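Local coordinates for putative large adhesion protein (Lap) involved in biofilm formation (Marinobacter hydrocarbonoclasticus ATCC 49840, PDB 6M8M), which binds sugars such as glucose through a calcium-dependent PA14 domain of an RTX adhesin, probably to attach the bacterium to surfaces during biofilm formation, at residues G52-N56 and V57-K61; Y179-G183 and G184-L188; A149-N152 and G153-A157. All blocks are in the same frame, centred on the assembly; numbering follows the deposited sequence.

Contact 1: G52-N56 and V57-K61; sequences GNLSN and VAQVK. With CA (calcium ion), chain D.
Asn56 and Gln59 cap the first turn of helix 57-66 in a local contact, where the loop that follows strand 38-45 runs into the helix. The side chain of Asn56 folds back over the helix start, its CG set between the backbone N and the carbonyl carbon (chi1 64°), and OD1 accepts from Gln59 N at 2.9 Å, the donor lying above the carbonyl plane. Gln59 answers with its side-chain amide: its extended chain leaves the helix with CG anti to the backbone N and crosses Asn56 at about a right angle, turning OE1 to the loop N-H groups. OE1 accepts from Ser55 N at 2.8 Å and, weakly, from Asn56 N, the reciprocal bond of the box, while NE2 donates to Asn53 O at 2.9 Å with the acceptor near the amide plane. Bonds at both ends of the amide fix its rotation. The helical bond from Val60 N to Asn56 O, 3.1 Å, continues the turn. On the buried side Leu54 CD2 rests against Val60 CG2 at 4.2 Å, and both side chains touch Trp180 and Ile115. Asn53 OD1 binds a calcium ion at 2.3 Å, in a site shared with Gln47 OE1, Asp113 OD2, Gln182 O and a water. The arrangement is a capping box whose glutamine also ties down the calcium-binding loop leading into the helix.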
loop_
_atom_site.group_PDB
_atom_site.type_symbol
_atom_site.label_atom_id
_atom_site.label_comp_id
_atom_site.label_asym_id
_atom_site.label_seq_id
_atom_site.Cartn_x
_atom_site.Cartn_y
_atom_site.Cartn_z
ATOM N N GLY A 52 -10.502 -16.086 -8.437
ATOM C CA GLY A 52 -9.295 -16.333 -9.189
ATOM C C GLY A 52 -8.100 -15.574 -8.643
ATOM O O GLY A 52 -8.172 -14.816 -7.669
ATOM N N ASN A 53 -6.964 -15.796 -9.291
ATOM C CA ASN A 53 -5.735 -15.117 -8.911
ATOM C C ASN A 53 -5.945 -13.610 -8.861
ATOM O O ASN A 53 -6.645 -13.043 -9.699
ATOM C CB ASN A 53 -4.665 -15.446 -9.947
ATOM C CG ASN A 53 -3.291 -15.026 -9.508
ATOM O OD1 ASN A 53 -3.007 -14.933 -8.312
ATOM N ND2 ASN A 53 -2.423 -14.767 -10.466
ATOM N N LEU A 54 -5.346 -12.953 -7.878
ATOM C CA LEU A 54 -5.360 -11.498 -7.869
ATOM C C LEU A 54 -4.518 -10.989 -9.025
ATOM O O LEU A 54 -3.372 -11.405 -9.202
ATOM C CB LEU A 54 -4.812 -10.952 -6.560
ATOM C CG LEU A 54 -5.673 -11.265 -5.338
ATOM C CD1 LEU A 54 -5.055 -10.581 -4.115
ATOM C CD2 LEU A 54 -7.119 -10.834 -5.504
ATOM N N SER A 55 -5.076 -10.081 -9.810
ATOM C CA SER A 55 -4.324 -9.576 -10.951
ATOM C C SER A 55 -4.667 -8.156 -11.376
ATOM O O SER A 55 -4.008 -7.659 -12.291
ATOM C CB SER A 55 -4.491 -10.497 -12.153
ATOM O OG SER A 55 -5.822 -10.415 -12.610
ATOM N N ASN A 56 -5.646 -7.479 -10.778
ATOM C CA ASN A 56 -5.933 -6.114 -11.193
ATOM C C ASN A 56 -6.568 -5.329 -10.057
ATOM O O ASN A 56 -7.102 -5.889 -9.094
ATOM C CB ASN A 56 -6.763 -6.032 -12.485
ATOM C CG ASN A 56 -8.130 -6.625 -12.338
ATOM O OD1 ASN A 56 -9.033 -6.020 -11.769
ATOM N ND2 ASN A 56 -8.317 -7.819 -12.898
ATOM N N VAL A 57 -6.484 -4.009 -10.194
ATOM C CA VAL A 57 -6.907 -3.092 -9.145
ATOM C C VAL A 57 -8.401 -3.208 -8.868
ATOM O O VAL A 57 -8.827 -3.208 -7.705
ATOM C CB VAL A 57 -6.528 -1.644 -9.511
ATOM C CG1 VAL A 57 -7.161 -0.654 -8.532
ATOM C CG2 VAL A 57 -5.020 -1.455 -9.548
ATOM N N ALA A 58 -9.225 -3.260 -9.921
ATOM C CA ALA A 58 -10.667 -3.295 -9.686
ATOM C C ALA A 58 -11.061 -4.537 -8.899
ATOM O O ALA A 58 -11.916 -4.478 -8.011
ATOM C CB ALA A 58 -11.423 -3.239 -11.014
ATOM N N GLN A 59 -10.448 -5.669 -9.217
ATOM C CA GLN A 59 -10.715 -6.911 -8.501
ATOM C C GLN A 59 -10.313 -6.800 -7.037
ATOM O O GLN A 59 -11.045 -7.233 -6.132
ATOM C CB GLN A 59 -9.929 -8.022 -9.194
ATOM C CG GLN A 59 -9.934 -9.361 -8.527
ATOM C CD GLN A 59 -8.874 -10.284 -9.093
ATOM O OE1 GLN A 59 -7.901 -9.838 -9.705
ATOM N NE2 GLN A 59 -9.051 -11.571 -8.892
ATOM N N VAL A 60 -9.137 -6.228 -6.782
ATOM C CA VAL A 60 -8.652 -6.049 -5.418
ATOM C C VAL A 60 -9.566 -5.107 -4.645
ATOM O O VAL A 60 -9.936 -5.374 -3.496
ATOM C CB VAL A 60 -7.187 -5.579 -5.460
ATOM C CG1 VAL A 60 -6.728 -5.011 -4.131
ATOM C CG2 VAL A 60 -6.288 -6.729 -5.901
ATOM N N LYS A 61 -9.937 -3.988 -5.259
ATOM C CA LYS A 61 -10.832 -3.047 -4.599
ATOM C C LYS A 61 -12.174 -3.684 -4.280
ATOM O O LYS A 61 -12.784 -3.373 -3.250
ATOM C CB LYS A 61 -11.034 -1.804 -5.451
ATOM C CG LYS A 61 -9.835 -0.891 -5.442
ATOM C CD LYS A 61 -10.123 0.431 -6.110
ATOM C CE LYS A 61 -8.933 1.385 -6.010
ATOM N NZ LYS A 61 -8.752 1.967 -4.648
HETATM CA CA CA D . -2.491 -16.226 -6.434
HETATM O O HOH W 1 -0.964 -17.025 -8.195
#

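Contact 2: Y179-G183 and G184-L188; sequences YWDQG and GAAQL. With CA (calcium ion), chain E; CA (calcium ion), chain D; BGC (beta-D-glucopyranose), chain B.
The loop joining strands 174-181 and 186-194 forms much of the calcium-dependent sugar site of this PA14 domain, with Asp181, Gly183 and Ala185 meeting at one calcium ion. Asp181 OD1 binds the metal at 2.3 Å, and the carbonyls Gly183 O and Ala185 O join it from the loop. The same OD1 accepts from Gly183 N at 2.9 Å, met from above the carboxylate plane, and so closes an Asx turn. Asp136 and Asp137 complete the protein ligands. Beta-D-glucopyranose occupies two further positions, its O1 and O2 each 2.5 Å from the calcium. The protein grips both hydroxyl oxygens again: Gln182 NE2 donates to O1 at 2.9 Å in a nearly straight bond (165°), and Ala185 N donates to O2 over the same distance in a more bent bond (130°). Gln182, bent at chi2, reaches the sugar with NE2 while OE1 accepts from a water on a second calcium, the ion that Gln182 O itself binds. Behind the loop, strand segments 179-181 and 186-188 run nearly antiparallel with axes 7.5 Å apart, too far for pairing: the loop passes from one sheet to the other, side chains meeting between them. Leu188 CB lies over one face of the Tyr179 ring in a CH-pi contact, 4.2 Å from its centroid, and Ala186 CB touches both Tyr179 OH and the Asp181 carboxylate; the hydroxyl is hydrogen-bonded to Asp136 O. Each bound sugar oxygen has both a metal bond and an N-H donor, consistent with recognition of two adjacent hydroxyls that the calcium probably polarises.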
loop_
_atom_site.group_PDB
_atom_site.type_symbol
_atom_site.label_atom_id
_atom_site.label_comp_id
_atom_site.label_asym_id
_atom_site.label_seq_id
_atom_site.Cartn_x
_atom_site.Cartn_y
_atom_site.Cartn_z
ATOM N N TYR A 179 -2.549 -2.421 -2.644
ATOM C CA TYR A 179 -1.381 -3.188 -3.064
ATOM C C TYR A 179 -1.749 -4.655 -2.914
ATOM O O TYR A 179 -2.511 -5.013 -2.005
ATOM C CB TYR A 179 -0.131 -2.835 -2.192
ATOM C CG TYR A 179 0.875 -3.948 -2.168
ATOM C CD1 TYR A 179 1.807 -4.103 -3.179
ATOM C CD2 TYR A 179 0.829 -4.907 -1.171
ATOM C CE1 TYR A 179 2.686 -5.174 -3.188
ATOM C CE2 TYR A 179 1.687 -5.979 -1.172
ATOM C CZ TYR A 179 2.603 -6.120 -2.187
ATOM O OH TYR A 179 3.407 -7.220 -2.164
ATOM N N TRP A 180 -1.201 -5.513 -3.776
ATOM C CA TRP A 180 -1.405 -6.943 -3.584
ATOM C C TRP A 180 -0.190 -7.761 -3.963
ATOM O O TRP A 180 0.671 -7.343 -4.750
ATOM C CB TRP A 180 -2.620 -7.445 -4.362
ATOM C CG TRP A 180 -2.452 -7.516 -5.850
ATOM C CD1 TRP A 180 -2.055 -8.588 -6.571
ATOM C CD2 TRP A 180 -2.718 -6.476 -6.793
ATOM N NE1 TRP A 180 -2.047 -8.289 -7.907
ATOM C CE2 TRP A 180 -2.453 -6.996 -8.072
ATOM C CE3 TRP A 180 -3.151 -5.147 -6.680
ATOM C CZ2 TRP A 180 -2.626 -6.249 -9.239
ATOM C CZ3 TRP A 180 -3.325 -4.404 -7.838
ATOM C CH2 TRP A 180 -3.060 -4.959 -9.100
ATOM N N ASP A 181 -0.168 -8.957 -3.379
ATOM C CA ASP A 181 0.708 -10.041 -3.784
ATOM C C ASP A 181 -0.154 -11.187 -4.300
ATOM O O ASP A 181 -1.012 -11.702 -3.571
ATOM C CB ASP A 181 1.567 -10.539 -2.617
ATOM C CG ASP A 181 2.391 -11.740 -3.008
ATOM O OD1 ASP A 181 2.887 -11.734 -4.147
ATOM O OD2 ASP A 181 2.515 -12.689 -2.200
ATOM N N GLN A 182 0.069 -11.583 -5.555
ATOM C CA GLN A 182 -0.579 -12.761 -6.123
ATOM C C GLN A 182 0.077 -14.053 -5.670
ATOM O O GLN A 182 -0.498 -15.134 -5.875
ATOM C CB GLN A 182 -0.548 -12.701 -7.658
ATOM C CG GLN A 182 0.826 -12.805 -8.301
ATOM C CD GLN A 182 1.137 -14.140 -8.959
ATOM O OE1 GLN A 182 0.257 -14.921 -9.352
ATOM N NE2 GLN A 182 2.419 -14.399 -9.109
ATOM N N GLY A 183 1.253 -13.974 -5.068
ATOM C CA GLY A 183 2.027 -15.127 -4.659
ATOM C C GLY A 183 3.485 -14.919 -5.011
ATOM O O GLY A 183 3.847 -14.055 -5.807
ATOM N N GLY A 184 4.329 -15.734 -4.422
ATOM C CA GLY A 184 5.761 -15.715 -4.726
ATOM C C GLY A 184 6.499 -14.715 -3.845
ATOM O O GLY A 184 6.429 -14.791 -2.618
ATOM N N ALA A 185 7.205 -13.790 -4.467
ATOM C CA ALA A 185 7.862 -12.711 -3.741
ATOM C C ALA A 185 6.882 -11.557 -3.555
ATOM O O ALA A 185 5.895 -11.429 -4.282
ATOM C CB ALA A 185 9.114 -12.246 -4.477
ATOM N N ALA A 186 7.171 -10.699 -2.582
ATOM C CA ALA A 186 6.298 -9.567 -2.299
ATOM C C ALA A 186 7.150 -8.423 -1.778
ATOM O O ALA A 186 7.954 -8.610 -0.851
ATOM C CB ALA A 186 5.244 -9.940 -1.254
ATOM N N GLN A 187 6.941 -7.234 -2.340
ATOM C CA GLN A 187 7.683 -6.047 -1.942
ATOM C C GLN A 187 6.820 -4.827 -2.191
ATOM O O GLN A 187 6.089 -4.788 -3.185
ATOM C CB GLN A 187 8.989 -5.926 -2.736
ATOM C CG GLN A 187 9.822 -4.714 -2.335
ATOM C CD GLN A 187 11.194 -4.702 -2.967
ATOM O OE1 GLN A 187 11.459 -5.445 -3.915
ATOM N NE2 GLN A 187 12.074 -3.854 -2.453
ATOM N N LEU A 188 6.924 -3.833 -1.315
ATOM C CA LEU A 188 6.267 -2.547 -1.534
ATOM C C LEU A 188 7.136 -1.457 -0.920
ATOM O O LEU A 188 7.262 -1.379 0.306
ATOM C CB LEU A 188 4.870 -2.501 -0.934
ATOM C CG LEU A 188 4.138 -1.165 -1.073
ATOM C CD1 LEU A 188 3.879 -0.818 -2.531
ATOM C CD2 LEU A 188 2.835 -1.202 -0.290
HETATM CA CA CA E . 4.321 -11.706 -5.957
HETATM CA CA CA D . -2.491 -16.226 -6.434
HETATM C C2 BGC B . 6.342 -13.069 -8.321
HETATM C C3 BGC B . 7.648 -13.106 -9.042
HETATM C C4 BGC B . 7.458 -13.507 -10.484
HETATM C C5 BGC B . 6.448 -12.587 -11.155
HETATM C C6 BGC B . 6.159 -12.935 -12.581
HETATM C C1 BGC B . 5.372 -12.151 -9.045
HETATM O O1 BGC B . 4.162 -12.162 -8.424
HETATM O O2 BGC B . 6.445 -12.580 -6.976
HETATM O O3 BGC B . 8.553 -14.020 -8.384
HETATM O O4 BGC B . 8.689 -13.366 -11.192
HETATM O O5 BGC B . 5.180 -12.628 -10.424
HETATM O O6 BGC B . 5.683 -14.250 -12.709
HETATM O O HOH W 1 -0.964 -17.025 -8.195
#

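Contact 3: A149-N152 and G153-A157; sequences AEYN and GNQGA. With BGC (beta-D-glucopyranose), chain B.
Stacking of Tyr151 against Gln155 carries this contact, at the turn where strand 146-151 gives way to the loop leading to strand 158-166. The Gln155 amide lies flat over one face of the ring, the two planes only 7° apart. OE1 sits above the ring centre at a height of 3.5 Å, CD comes within 3.4 Å of Tyr151 CD2, and NE2 reaches toward CG and CB. With chi1 near 59°, Gln155 CG is tucked over the backbone, and the extended chain carries the amide across the ring. Backbone atoms occupy another side of the tyrosine: Gly153 O and Asn154 O lie at the ring edge, near its plane, the former 3.4 Å from CD2.

The backbone makes an inverse gamma turn centred on Asn152, closed by a weak bond from Gly153 N to Tyr151 O, 3.1 Å long at 129°. Polar side chains secure the loop to its surroundings: Asn152 OD1 accepts from Val57 N, while Asn154 OD1 accepts a hydrogen bond from Trp180 NE1 and ND2 donates one to Leu54 O.

Contact with the sugar is by packing, with Gln155 O 3.6 Å from C1 of beta-D-glucopyranose and Gly156 N equally close to C5, so this loop forms a wall of the pocket. Strand 146-151 pairs antiparallel with strand 139-143, whose Tyr139 touches both Tyr151 and Gln155, while the loop lies against the start of helix 57-66 and the end of strand 174-181.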
loop_
_atom_site.group_PDB
_atom_site.type_symbol
_atom_site.label_atom_id
_atom_site.label_comp_id
_atom_site.label_asym_id
_atom_site.label_seq_id
_atom_site.Cartn_x
_atom_site.Cartn_y
_atom_site.Cartn_z
ATOM N N ALA A 149 -0.492 7.086 -9.190
ATOM C CA ALA A 149 0.530 6.084 -9.473
ATOM C C ALA A 149 -0.158 4.735 -9.514
ATOM O O ALA A 149 -1.096 4.505 -8.745
ATOM C CB ALA A 149 1.620 6.059 -8.392
ATOM N N GLU A 150 0.302 3.846 -10.385
ATOM C CA GLU A 150 -0.256 2.496 -10.370
ATOM C C GLU A 150 0.602 1.566 -11.205
ATOM O O GLU A 150 1.221 1.975 -12.193
ATOM C CB GLU A 150 -1.704 2.434 -10.856
ATOM C CG GLU A 150 -1.851 2.729 -12.313
ATOM C CD GLU A 150 -3.268 2.539 -12.825
ATOM O OE1 GLU A 150 -3.507 2.945 -13.983
ATOM O OE2 GLU A 150 -4.122 2.016 -12.091
ATOM N N TYR A 151 0.585 0.301 -10.833
ATOM C CA TYR A 151 0.954 -0.787 -11.736
ATOM C C TYR A 151 -0.197 -1.781 -11.634
ATOM O O TYR A 151 -0.346 -2.481 -10.626
ATOM C CB TYR A 151 2.267 -1.452 -11.428
ATOM C CG TYR A 151 2.553 -2.439 -12.542
ATOM C CD1 TYR A 151 3.093 -2.009 -13.745
ATOM C CD2 TYR A 151 2.224 -3.781 -12.425
ATOM C CE1 TYR A 151 3.323 -2.902 -14.794
ATOM C CE2 TYR A 151 2.459 -4.673 -13.477
ATOM C CZ TYR A 151 2.996 -4.224 -14.637
ATOM O OH TYR A 151 3.206 -5.133 -15.652
ATOM N N ASN A 152 -1.042 -1.789 -12.658
ATOM C CA ASN A 152 -2.283 -2.551 -12.604
ATOM C C ASN A 152 -2.014 -3.924 -13.211
ATOM O O ASN A 152 -2.317 -4.188 -14.372
ATOM C CB ASN A 152 -3.395 -1.800 -13.329
ATOM C CG ASN A 152 -4.750 -2.300 -12.924
ATOM O OD1 ASN A 152 -4.869 -3.413 -12.406
ATOM N ND2 ASN A 152 -5.778 -1.491 -13.135
ATOM N N GLY A 153 -1.401 -4.803 -12.435
ATOM C CA GLY A 153 -1.033 -6.116 -12.924
ATOM C C GLY A 153 -0.058 -6.784 -11.975
ATOM O O GLY A 153 0.339 -6.234 -10.936
ATOM N N ASN A 154 0.306 -8.005 -12.334
ATOM C CA ASN A 154 1.313 -8.766 -11.612
ATOM C C ASN A 154 2.679 -8.543 -12.229
ATOM O O ASN A 154 2.805 -8.328 -13.437
ATOM C CB ASN A 154 0.915 -10.235 -11.598
ATOM C CG ASN A 154 -0.299 -10.471 -10.724
ATOM O OD1 ASN A 154 -0.482 -9.784 -9.714
ATOM N ND2 ASN A 154 -1.123 -11.438 -11.082
ATOM N N GLN A 155 3.709 -8.548 -11.394
ATOM C CA GLN A 155 5.064 -8.256 -11.850
ATOM C C GLN A 155 6.049 -8.662 -10.763
ATOM O O GLN A 155 5.732 -8.607 -9.574
ATOM C CB GLN A 155 5.245 -6.752 -12.144
ATOM C CG GLN A 155 4.966 -5.877 -10.925
ATOM C CD GLN A 155 5.287 -4.409 -11.126
ATOM O OE1 GLN A 155 5.854 -3.996 -12.146
ATOM N NE2 GLN A 155 4.897 -3.602 -10.165
ATOM N N GLY A 156 7.254 -9.047 -11.183
ATOM C CA GLY A 156 8.374 -9.055 -10.266
ATOM C C GLY A 156 8.709 -7.635 -9.854
ATOM O O GLY A 156 8.224 -6.672 -10.440
ATOM N N ALA A 157 9.537 -7.485 -8.831
ATOM C CA ALA A 157 9.746 -6.160 -8.263
ATOM C C ALA A 157 10.257 -5.214 -9.331
ATOM O O ALA A 157 11.275 -5.479 -9.985
ATOM C CB ALA A 157 10.721 -6.227 -7.094
HETATM C C2 BGC B . 6.342 -13.069 -8.321
HETATM C C3 BGC B . 7.648 -13.106 -9.042
HETATM C C4 BGC B . 7.458 -13.507 -10.484
HETATM C C5 BGC B . 6.448 -12.587 -11.155
HETATM C C6 BGC B . 6.159 -12.935 -12.581
HETATM C C1 BGC B . 5.372 -12.151 -9.045
HETATM O O1 BGC B . 4.162 -12.162 -8.424
HETATM O O2 BGC B . 6.445 -12.580 -6.976
HETATM O O3 BGC B . 8.553 -14.020 -8.384
HETATM O O4 BGC B . 8.689 -13.366 -11.192
HETATM O O5 BGC B . 5.180 -12.628 -10.424
HETATM O O6 BGC B . 5.683 -14.250 -12.709
#

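In the fold
Contact 2 is buried at its strand side chains but partly exposed at the sugar-binding loop; contact 1 is partly buried and contact 3 lies at the surface. The chemistry differs: metal coordination by carboxylate and carbonyls in contact 2, amide-to-backbone capping in contact 1, amide-on-ring stacking in contact 3. Strands 146-151 and 174-181 belong to the same eight-stranded sheet, 186-194 to the other, whereas contact 1 is loop and helix. Contacts 1 and 2 share a calcium ion and a water, and Asn53 ND2 probably bonds Gln182 OE1; contacts 2 and 3 both touch the glucose, but only contact 2 hydrogen-bonds it. Asn154 bridges all three, and Trp180 packs on Val60 and Gly153.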